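Long-range contacts in pectinesterase A (Erwinia chrysanthemi, PDB 2NTP), which hydrolyses the methyl esters of galacturonosyl residues in pectin, releasing methanol, and so probably begins the maceration and soft rot of plant tissue: residues Ala65-Thr71 with Leu103-Phe109; Lys217-Val221 with Glu327-Val333. All coordinates share one frame; numbering follows the deposited sequence.

Contact 1 (Ala65-Thr71 with Leu103-Phe109); sequences AVIAAAT and LTIRNDF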
ATOM      1  N   ALA A  65      -8.325 -14.943   8.716  1.00 10.73           N
ATOM      2  CA  ALA A  65      -8.943 -14.847   7.398  1.00 10.22           C
ATOM      3  C   ALA A  65      -7.966 -14.168   6.444  1.00 10.09           C
ATOM      4  O   ALA A  65      -7.751 -12.960   6.530  1.00 10.28           O
ATOM      5  CB  ALA A  65     -10.259 -14.087   7.469  1.00 10.30           C
ATOM      6  N   VAL A  66      -7.369 -14.962   5.555  1.00  9.51           N
ATOM      7  CA  VAL A  66      -6.258 -14.505   4.712  1.00  9.11           C
ATOM      8  C   VAL A  66      -6.560 -14.710   3.232  1.00  8.89           C
ATOM      9  O   VAL A  66      -7.002 -15.789   2.820  1.00  8.99           O
ATOM     10  CB  VAL A  66      -4.921 -15.243   5.062  1.00  9.28           C
ATOM     11  CG1 VAL A  66      -3.759 -14.693   4.243  1.00  9.55           C
ATOM     12  CG2 VAL A  66      -4.595 -15.130   6.548  1.00  8.45           C
ATOM     13  N   ILE A  67      -6.315 -13.666   2.441  1.00  8.20           N
ATOM     14  CA  ILE A  67      -6.381 -13.739   0.984  1.00  8.29           C
ATOM     15  C   ILE A  67      -4.955 -13.546   0.483  1.00  8.32           C
ATOM     16  O   ILE A  67      -4.333 -12.523   0.759  1.00  8.38           O
ATOM     17  CB  ILE A  67      -7.306 -12.644   0.393  1.00  8.31           C
ATOM     18  CG1 ILE A  67      -8.647 -12.620   1.146  1.00  8.03           C
ATOM     19  CG2 ILE A  67      -7.482 -12.838  -1.117  1.00  8.37           C
ATOM     20  CD1 ILE A  67      -9.546 -11.420   0.822  1.00  8.04           C
ATOM     21  N   ALA A  68      -4.434 -14.540  -0.228  1.00  8.45           N
ATOM     22  CA  ALA A  68      -3.013 -14.558  -0.569  1.00  8.40           C
ATOM     23  C   ALA A  68      -2.729 -15.152  -1.941  1.00  8.67           C
ATOM     24  O   ALA A  68      -3.358 -16.128  -2.355  1.00  8.95           O
ATOM     25  CB  ALA A  68      -2.235 -15.321   0.496  1.00  8.48           C
ATOM     26  N   ALA A  69      -1.779 -14.543  -2.641  1.00  8.33           N
ATOM     27  CA  ALA A  69      -1.235 -15.098  -3.879  1.00  8.45           C
ATOM     28  C   ALA A  69       0.187 -14.583  -4.074  1.00  8.57           C
ATOM     29  O   ALA A  69       0.532 -13.500  -3.591  1.00  8.64           O
ATOM     30  CB  ALA A  69      -2.109 -14.735  -5.073  1.00  8.28           C
ATOM     31  N   ALA A  70       1.007 -15.365  -4.773  1.00  8.69           N
ATOM     32  CA  ALA A  70       2.391 -14.986  -5.045  1.00  8.65           C
ATOM     33  C   ALA A  70       2.572 -14.554  -6.495  1.00  8.66           C
ATOM     34  O   ALA A  70       2.487 -15.376  -7.417  1.00  8.89           O
ATOM     35  CB  ALA A  70       3.336 -16.134  -4.700  1.00  8.83           C
ATOM     36  N   THR A  71       2.810 -13.259  -6.701  1.00  8.47           N
ATOM     37  CA  THR A  71       3.012 -12.713  -8.045  1.00  8.01           C
ATOM     38  C   THR A  71       3.942 -11.507  -7.990  1.00  7.95           C
ATOM     39  O   THR A  71       3.632 -10.520  -7.316  1.00  7.23           O
ATOM     40  CB  THR A  71       1.668 -12.264  -8.702  1.00  8.04           C
ATOM     41  OG1 THR A  71       0.610 -13.171  -8.350  1.00  8.86           O
ATOM     42  CG2 THR A  71       1.794 -12.171 -10.226  1.00  8.13           C
ATOM     43  N   LEU A 103      -9.394  -8.811   8.037  1.00  8.79           N
ATOM     44  CA  LEU A 103      -8.763  -9.805   7.178  1.00  8.46           C
ATOM     45  C   LEU A 103      -7.359  -9.390   6.777  1.00  7.69           C
ATOM     46  O   LEU A 103      -6.987  -8.222   6.889  1.00  7.43           O
ATOM     47  CB  LEU A 103      -9.624 -10.107   5.949  1.00  9.21           C
ATOM     48  CG  LEU A 103     -10.057  -8.968   5.032  1.00  9.53           C
ATOM     49  CD1 LEU A 103      -8.964  -8.642   4.041  1.00 11.48           C
ATOM     50  CD2 LEU A 103     -11.356  -9.324   4.303  1.00  9.35           C
ATOM     51  N   THR A 104      -6.588 -10.373   6.332  1.00  7.09           N
ATOM     52  CA  THR A 104      -5.223 -10.155   5.861  1.00  6.82           C
ATOM     53  C   THR A 104      -5.176 -10.357   4.352  1.00  6.71           C
ATOM     54  O   THR A 104      -5.794 -11.290   3.828  1.00  6.85           O
ATOM     55  CB  THR A 104      -4.239 -11.116   6.549  1.00  6.78           C
ATOM     56  OG1 THR A 104      -4.282 -10.911   7.970  1.00  6.77           O
ATOM     57  CG2 THR A 104      -2.806 -10.893   6.042  1.00  7.40           C
ATOM     58  N   ILE A 105      -4.456  -9.467   3.669  1.00  6.51           N
ATOM     59  CA  ILE A 105      -4.214  -9.561   2.231  1.00  6.39           C
ATOM     60  C   ILE A 105      -2.698  -9.624   2.028  1.00  6.40           C
ATOM     61  O   ILE A 105      -1.967  -8.741   2.485  1.00  6.21           O
ATOM     62  CB  ILE A 105      -4.788  -8.340   1.467  1.00  6.63           C
ATOM     63  CG1 ILE A 105      -6.290  -8.173   1.752  1.00  6.15           C
ATOM     64  CG2 ILE A 105      -4.524  -8.483  -0.033  1.00  6.62           C
ATOM     65  CD1 ILE A 105      -6.858  -6.792   1.389  1.00  6.82           C
ATOM     66  N   ARG A 106      -2.234 -10.679   1.364  1.00  6.23           N
ATOM     67  CA  ARG A 106      -0.801 -10.908   1.177  1.00  6.76           C
ATOM     68  C   ARG A 106      -0.415 -11.037  -0.290  1.00  6.52           C
ATOM     69  O   ARG A 106      -1.158 -11.613  -1.093  1.00  6.71           O
ATOM     70  CB  ARG A 106      -0.346 -12.198   1.881  1.00  6.75           C
ATOM     71  CG  ARG A 106      -0.820 -12.392   3.312  1.00  7.49           C
ATOM     72  CD  ARG A 106       0.014 -13.478   4.011  1.00  8.27           C
ATOM     73  NE  ARG A 106       0.052 -14.729   3.250  1.00 10.05           N
ATOM     74  CZ  ARG A 106      -0.222 -15.938   3.743  1.00 11.11           C
ATOM     75  NH1 ARG A 106      -0.544 -16.105   5.023  1.00 12.15           N
ATOM     76  NH2 ARG A 106      -0.163 -16.995   2.946  1.00 11.93           N
ATOM     77  N   ASN A 107       0.758 -10.507  -0.630  1.00  6.35           N
ATOM     78  CA  ASN A 107       1.483 -11.020  -1.787  1.00  6.56           C
ATOM     79  C   ASN A 107       2.592 -11.919  -1.257  1.00  6.92           C
ATOM     80  O   ASN A 107       3.446 -11.482  -0.475  1.00  6.77           O
ATOM     81  CB  ASN A 107       2.024  -9.918  -2.698  1.00  6.50           C
ATOM     82  CG  ASN A 107       2.452 -10.454  -4.067  1.00  6.07           C
ATOM     83  OD1 ASN A 107       3.154 -11.467  -4.161  1.00  6.53           O
ATOM     84  ND2 ASN A 107       2.029  -9.779  -5.126  1.00  5.23           N
ATOM     85  N   ASP A 108       2.540 -13.186  -1.654  1.00  7.06           N
ATOM     86  CA  ASP A 108       3.432 -14.195  -1.094  1.00  7.96           C
ATOM     87  C   ASP A 108       4.710 -14.384  -1.907  1.00  8.09           C
ATOM     88  O   ASP A 108       5.460 -15.339  -1.669  1.00  8.36           O
ATOM     89  CB  ASP A 108       2.694 -15.531  -0.921  1.00  8.22           C
ATOM     90  CG  ASP A 108       1.787 -15.546   0.293  1.00  9.45           C
ATOM     91  OD1 ASP A 108       1.900 -14.654   1.159  1.00 10.34           O
ATOM     92  OD2 ASP A 108       0.960 -16.479   0.385  1.00 11.53           O
ATOM     93  N   PHE A 109       4.967 -13.483  -2.856  1.00  8.05           N
ATOM     94  CA  PHE A 109       6.242 -13.503  -3.567  1.00  8.33           C
ATOM     95  C   PHE A 109       7.363 -13.496  -2.538  1.00  8.27           C
ATOM     96  O   PHE A 109       7.454 -12.596  -1.689  1.00  8.31           O
ATOM     97  CB  PHE A 109       6.387 -12.331  -4.542  1.00  8.14           C
ATOM     98  CG  PHE A 109       7.751 -12.236  -5.176  1.00  8.39           C
ATOM     99  CD1 PHE A 109       8.205 -13.232  -6.034  1.00  8.85           C
ATOM    100  CD2 PHE A 109       8.579 -11.146  -4.911  1.00  8.34           C
ATOM    101  CE1 PHE A 109       9.464 -13.147  -6.621  1.00  9.07           C
ATOM    102  CE2 PHE A 109       9.846 -11.052  -5.490  1.00  9.00           C
ATOM    103  CZ  PHE A 109      10.285 -12.059  -6.350  1.00  8.52           C
TER

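Contact 2 (Lys217-Val221 with Glu327-Val333); sequences KYGLV and EYTQSKV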
ATOM      1  N   LYS A 217      -4.465  18.221  -3.422  1.00 11.97           N
ATOM      2  CA  LYS A 217      -4.245  18.759  -2.081  1.00 11.92           C
ATOM      3  C   LYS A 217      -3.608  17.760  -1.117  1.00 11.18           C
ATOM      4  O   LYS A 217      -2.680  18.110  -0.381  1.00 10.73           O
ATOM      5  CB  LYS A 217      -5.563  19.301  -1.505  1.00 12.44           C
ATOM      6  CG  LYS A 217      -5.419  20.141  -0.241  1.00 15.68           C
ATOM      7  CD  LYS A 217      -4.970  21.569  -0.531  1.00 20.01           C
ATOM      8  CE  LYS A 217      -5.306  22.516   0.622  1.00 21.65           C
ATOM      9  NZ  LYS A 217      -4.759  22.071   1.942  1.00 23.25           N
ATOM     10  N   TYR A 218      -4.102  16.523  -1.124  1.00 10.40           N
ATOM     11  CA  TYR A 218      -3.612  15.510  -0.188  1.00  9.78           C
ATOM     12  C   TYR A 218      -3.124  14.246  -0.879  1.00  9.22           C
ATOM     13  O   TYR A 218      -3.753  13.756  -1.817  1.00  9.24           O
ATOM     14  CB  TYR A 218      -4.699  15.149   0.827  1.00 10.07           C
ATOM     15  CG  TYR A 218      -5.194  16.335   1.625  1.00 10.24           C
ATOM     16  CD1 TYR A 218      -4.441  16.854   2.680  1.00 10.38           C
ATOM     17  CD2 TYR A 218      -6.409  16.939   1.321  1.00 11.11           C
ATOM     18  CE1 TYR A 218      -4.889  17.955   3.414  1.00 10.96           C
ATOM     19  CE2 TYR A 218      -6.871  18.042   2.052  1.00 10.76           C
ATOM     20  CZ  TYR A 218      -6.105  18.541   3.092  1.00 11.58           C
ATOM     21  OH  TYR A 218      -6.553  19.625   3.818  1.00 12.38           O
ATOM     22  N   GLY A 219      -1.994  13.732  -0.400  1.00  8.41           N
ATOM     23  CA  GLY A 219      -1.447  12.467  -0.874  1.00  7.93           C
ATOM     24  C   GLY A 219      -1.542  11.441   0.234  1.00  7.42           C
ATOM     25  O   GLY A 219      -2.641  11.061   0.644  1.00  7.42           O
ATOM     26  N   LEU A 220      -0.385  11.015   0.736  1.00  6.62           N
ATOM     27  CA  LEU A 220      -0.325  10.016   1.804  1.00  6.41           C
ATOM     28  C   LEU A 220      -0.252  10.723   3.145  1.00  6.42           C
ATOM     29  O   LEU A 220       0.694  11.475   3.405  1.00  6.56           O
ATOM     30  CB  LEU A 220       0.878   9.088   1.609  1.00  6.40           C
ATOM     31  CG  LEU A 220       1.078   8.542   0.186  1.00  6.14           C
ATOM     32  CD1 LEU A 220       2.362   7.741   0.099  1.00  5.61           C
ATOM     33  CD2 LEU A 220      -0.114   7.704  -0.270  1.00  6.47           C
ATOM     34  N   VAL A 221      -1.258  10.487   3.984  1.00  6.13           N
ATOM     35  CA  VAL A 221      -1.357  11.146   5.286  1.00  6.30           C
ATOM     36  C   VAL A 221      -1.436  10.074   6.366  1.00  6.42           C
ATOM     37  O   VAL A 221      -2.373   9.265   6.387  1.00  6.00           O
ATOM     38  CB  VAL A 221      -2.567  12.115   5.353  1.00  6.43           C
ATOM     39  CG1 VAL A 221      -2.618  12.837   6.706  1.00  6.67           C
ATOM     40  CG2 VAL A 221      -2.510  13.137   4.201  1.00  6.79           C
ATOM     41  N   GLU A 327      -4.962  21.253   9.104  1.00 14.60           N
ATOM     42  CA  GLU A 327      -5.411  21.020   7.731  1.00 14.95           C
ATOM     43  C   GLU A 327      -5.425  19.536   7.369  1.00 14.43           C
ATOM     44  O   GLU A 327      -5.872  19.165   6.280  1.00 14.39           O
ATOM     45  CB  GLU A 327      -4.543  21.789   6.732  1.00 15.26           C
ATOM     46  CG  GLU A 327      -4.515  23.305   6.932  1.00 17.59           C
ATOM     47  CD  GLU A 327      -5.878  23.966   6.774  1.00 20.68           C
ATOM     48  OE1 GLU A 327      -6.697  23.496   5.957  1.00 22.57           O
ATOM     49  OE2 GLU A 327      -6.125  24.974   7.469  1.00 23.31           O
ATOM     50  N   TYR A 328      -4.942  18.695   8.282  1.00 14.02           N
ATOM     51  CA  TYR A 328      -4.809  17.258   8.021  1.00 13.68           C
ATOM     52  C   TYR A 328      -5.719  16.391   8.890  1.00 13.66           C
ATOM     53  O   TYR A 328      -5.390  15.245   9.214  1.00 13.96           O
ATOM     54  CB  TYR A 328      -3.342  16.830   8.140  1.00 13.46           C
ATOM     55  CG  TYR A 328      -2.448  17.468   7.102  1.00 12.99           C
ATOM     56  CD1 TYR A 328      -1.788  18.669   7.361  1.00 12.28           C
ATOM     57  CD2 TYR A 328      -2.263  16.873   5.855  1.00 12.40           C
ATOM     58  CE1 TYR A 328      -0.967  19.265   6.403  1.00 12.52           C
ATOM     59  CE2 TYR A 328      -1.441  17.454   4.893  1.00 12.83           C
ATOM     60  CZ  TYR A 328      -0.796  18.648   5.174  1.00 13.00           C
ATOM     61  OH  TYR A 328       0.017  19.224   4.223  1.00 14.04           O
ATOM     62  N   THR A 329      -6.870  16.944   9.265  1.00 13.70           N
ATOM     63  CA  THR A 329      -7.905  16.186   9.962  1.00 13.76           C
ATOM     64  C   THR A 329      -8.569  15.240   8.971  1.00 13.63           C
ATOM     65  O   THR A 329      -8.507  15.468   7.762  1.00 13.37           O
ATOM     66  CB  THR A 329      -8.989  17.112  10.544  1.00 13.80           C
ATOM     67  OG1 THR A 329      -9.612  17.834   9.479  1.00 13.81           O
ATOM     68  CG2 THR A 329      -8.385  18.104  11.546  1.00 14.17           C
ATOM     69  N   GLN A 330      -9.212  14.189   9.478  1.00 13.80           N
ATOM     70  CA  GLN A 330      -9.954  13.261   8.621  1.00 14.02           C
ATOM     71  C   GLN A 330     -10.984  13.990   7.746  1.00 14.45           C
ATOM     72  O   GLN A 330     -11.118  13.699   6.556  1.00 14.29           O
ATOM     73  CB  GLN A 330     -10.631  12.170   9.452  1.00 14.01           C
ATOM     74  CG  GLN A 330     -11.340  11.117   8.608  1.00 14.19           C
ATOM     75  CD  GLN A 330     -12.069  10.093   9.438  1.00 15.08           C
ATOM     76  OE1 GLN A 330     -11.514   9.527  10.378  1.00 15.81           O
ATOM     77  NE2 GLN A 330     -13.324   9.840   9.088  1.00 15.26           N
ATOM     78  N   SER A 331     -11.692  14.949   8.339  1.00 14.91           N
ATOM     79  CA  SER A 331     -12.696  15.730   7.618  1.00 15.54           C
ATOM     80  C   SER A 331     -12.111  16.453   6.401  1.00 15.27           C
ATOM     81  O   SER A 331     -12.709  16.450   5.319  1.00 15.82           O
ATOM     82  CB  SER A 331     -13.362  16.735   8.563  1.00 15.71           C
ATOM     83  OG  SER A 331     -14.294  17.543   7.870  1.00 18.18           O
ATOM     84  N   LYS A 332     -10.943  17.063   6.577  1.00 14.89           N
ATOM     85  CA  LYS A 332     -10.310  17.816   5.494  1.00 14.67           C
ATOM     86  C   LYS A 332      -9.710  16.903   4.430  1.00 14.07           C
ATOM     87  O   LYS A 332      -9.842  17.165   3.235  1.00 14.17           O
ATOM     88  CB  LYS A 332      -9.251  18.773   6.035  1.00 15.10           C
ATOM     89  CG  LYS A 332      -9.830  19.908   6.860  1.00 16.19           C
ATOM     90  CD  LYS A 332      -9.048  21.185   6.671  1.00 18.49           C
ATOM     91  CE  LYS A 332      -9.783  22.361   7.297  1.00 19.55           C
ATOM     92  NZ  LYS A 332      -9.461  23.631   6.592  1.00 21.39           N
ATOM     93  N   VAL A 333      -9.062  15.828   4.870  1.00 13.44           N
ATOM     94  CA  VAL A 333      -8.384  14.914   3.950  1.00 12.76           C
ATOM     95  C   VAL A 333      -9.384  14.134   3.092  1.00 12.76           C
ATOM     96  O   VAL A 333      -9.174  13.960   1.888  1.00 12.76           O
ATOM     97  CB  VAL A 333      -7.418  13.958   4.700  1.00 12.63           C
ATOM     98  CG1 VAL A 333      -6.768  12.970   3.736  1.00 12.02           C
ATOM     99  CG2 VAL A 333      -6.347  14.761   5.423  1.00 12.09           C
TER

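Contact 1 (Ala65-Thr71 with Leu103-Phe109)
Val66 of strand 65-69 packs on one face of the guanidinium group of Arg106 on strand 103-107 and Ala68 meets it obliquely, a prominent side-chain encounter between two parallel neighbours in a sheet of the pectinesterase beta-helix. Val66 CG1 sits 3.6 Å from Arg106 NH1, displaced toward the rim. That branch is anti to the backbone N (chi1 -176°), while CG2 runs beside Thr104 CB with the two side chains pointing the same way. Ala68 CB is 3.6 Å from Arg106 NH2. A bend at chi3 (-53°) turns the arginine along its own strand, where NE and NH2 grip Asp108 side-on, one nitrogen to each carboxylate oxygen; Asp108 OD2, 2.8 Å from Arg106 NH2, lies close to the guanidinium plane, while OD1 is tilted from it.

The backbone ladder is in register, Val66 with Thr104 through Ala69 with Asn107. Thr104 N to Ala65 O and Ile67 N to Thr104 O are nearly linear, whereas Ala69 N to Arg106 O is weak at 3.4 Å.

At the end of strand 103-107, after Asp108 N bonds Ala69 O, the Asn107 amide extends the pairing to Thr71. Its OD1 receives Thr71 N at 3.1 Å and also Phe109 N at 3.0 Å, the latter closing an Asx turn; ND2 reaches Thr71 O at 2.8 Å, on a lone pair of that carbonyl, and additionally bonds Val131 O. With both ends of the amide engaged, its rotation is fixed. On the other face, the two-point ion pair probably keeps the arginine's charge balanced while its flat surface packs on Val66.

Contact 2 (Lys217-Val221 with Glu327-Val333)
Tyr218 has CG anti to its carbonyl carbon (chi1 -58°), which carries the ring toward the chain at 327-333, and Tyr328, with a similar first torsion, turns its own ring back to meet it. The contact joins the right-handed parallel beta-helix, through the loop leading into strand 220-223 and Val221 of the strand itself, to the C-terminal part of the chain, where helix 330-334 and the turn before it pack against the outside of the coils.

The two aromatic rings form an offset edge-to-face pair, with the edge of Tyr218 toward the face of Tyr328. Their planes stand at 80° and their centroids 5.5 Å apart, and Tyr218 CE1 comes to 3.7 Å from Tyr328 CD2. The faces of the Tyr218 ring are covered too: Lys217 CG lies over one, offset toward the rim, and Val333 CA lies over the opposite one as a CH-pi contact, 4.0 Å from the centroid and 19° from the normal. Val333 adds CG2 beside CD1 of the tyrosine. Beside the aromatic pair, Val221 CG2 touches the edge of the Tyr328 ring and faces Val333 CG1 at 4.3 Å; Tyr328 also leans on Gln264 and Val266 of the adjacent strand 264-268.

Polar groups order the helix start. Thr329 is the N-cap, its OG1 accepting from Lys332 N, and Val333 N returns to Thr329 O. Lys332 NZ pairs with Glu327 OE1 at 2.8 Å in a salt bridge that ties the helix back to the residue before Tyr328. Lys332 CB, meanwhile, lies 3.6 Å from the Tyr218 hydroxyl. That hydroxyl donates to the backbone across the contact: Tyr218 OH to Glu327 O is 2.6 Å, in the carbonyl plane.

In the fold
Contacts 1 and 2 lie on opposite sides of the chain's centre, their own centres 29 Å apart and their nearest atoms about 16 Å apart. Contact 1 is the more buried: it joins neighbouring strands of one parallel sheet, and backbone hydrogen bonds provide most of its polar links. Contact 2 is partly buried, joining the loop and first residues of a strand of a different sheet to a late helix and the turn before it, through aromatic packing and one side-chain-to-backbone bond. Phe109 of contact 1 comes about 7 Å, side chain to side chain, from the transition-state stabiliser Gln153, whereas contact 2 lies away from the catalytic and substrate-binding residues.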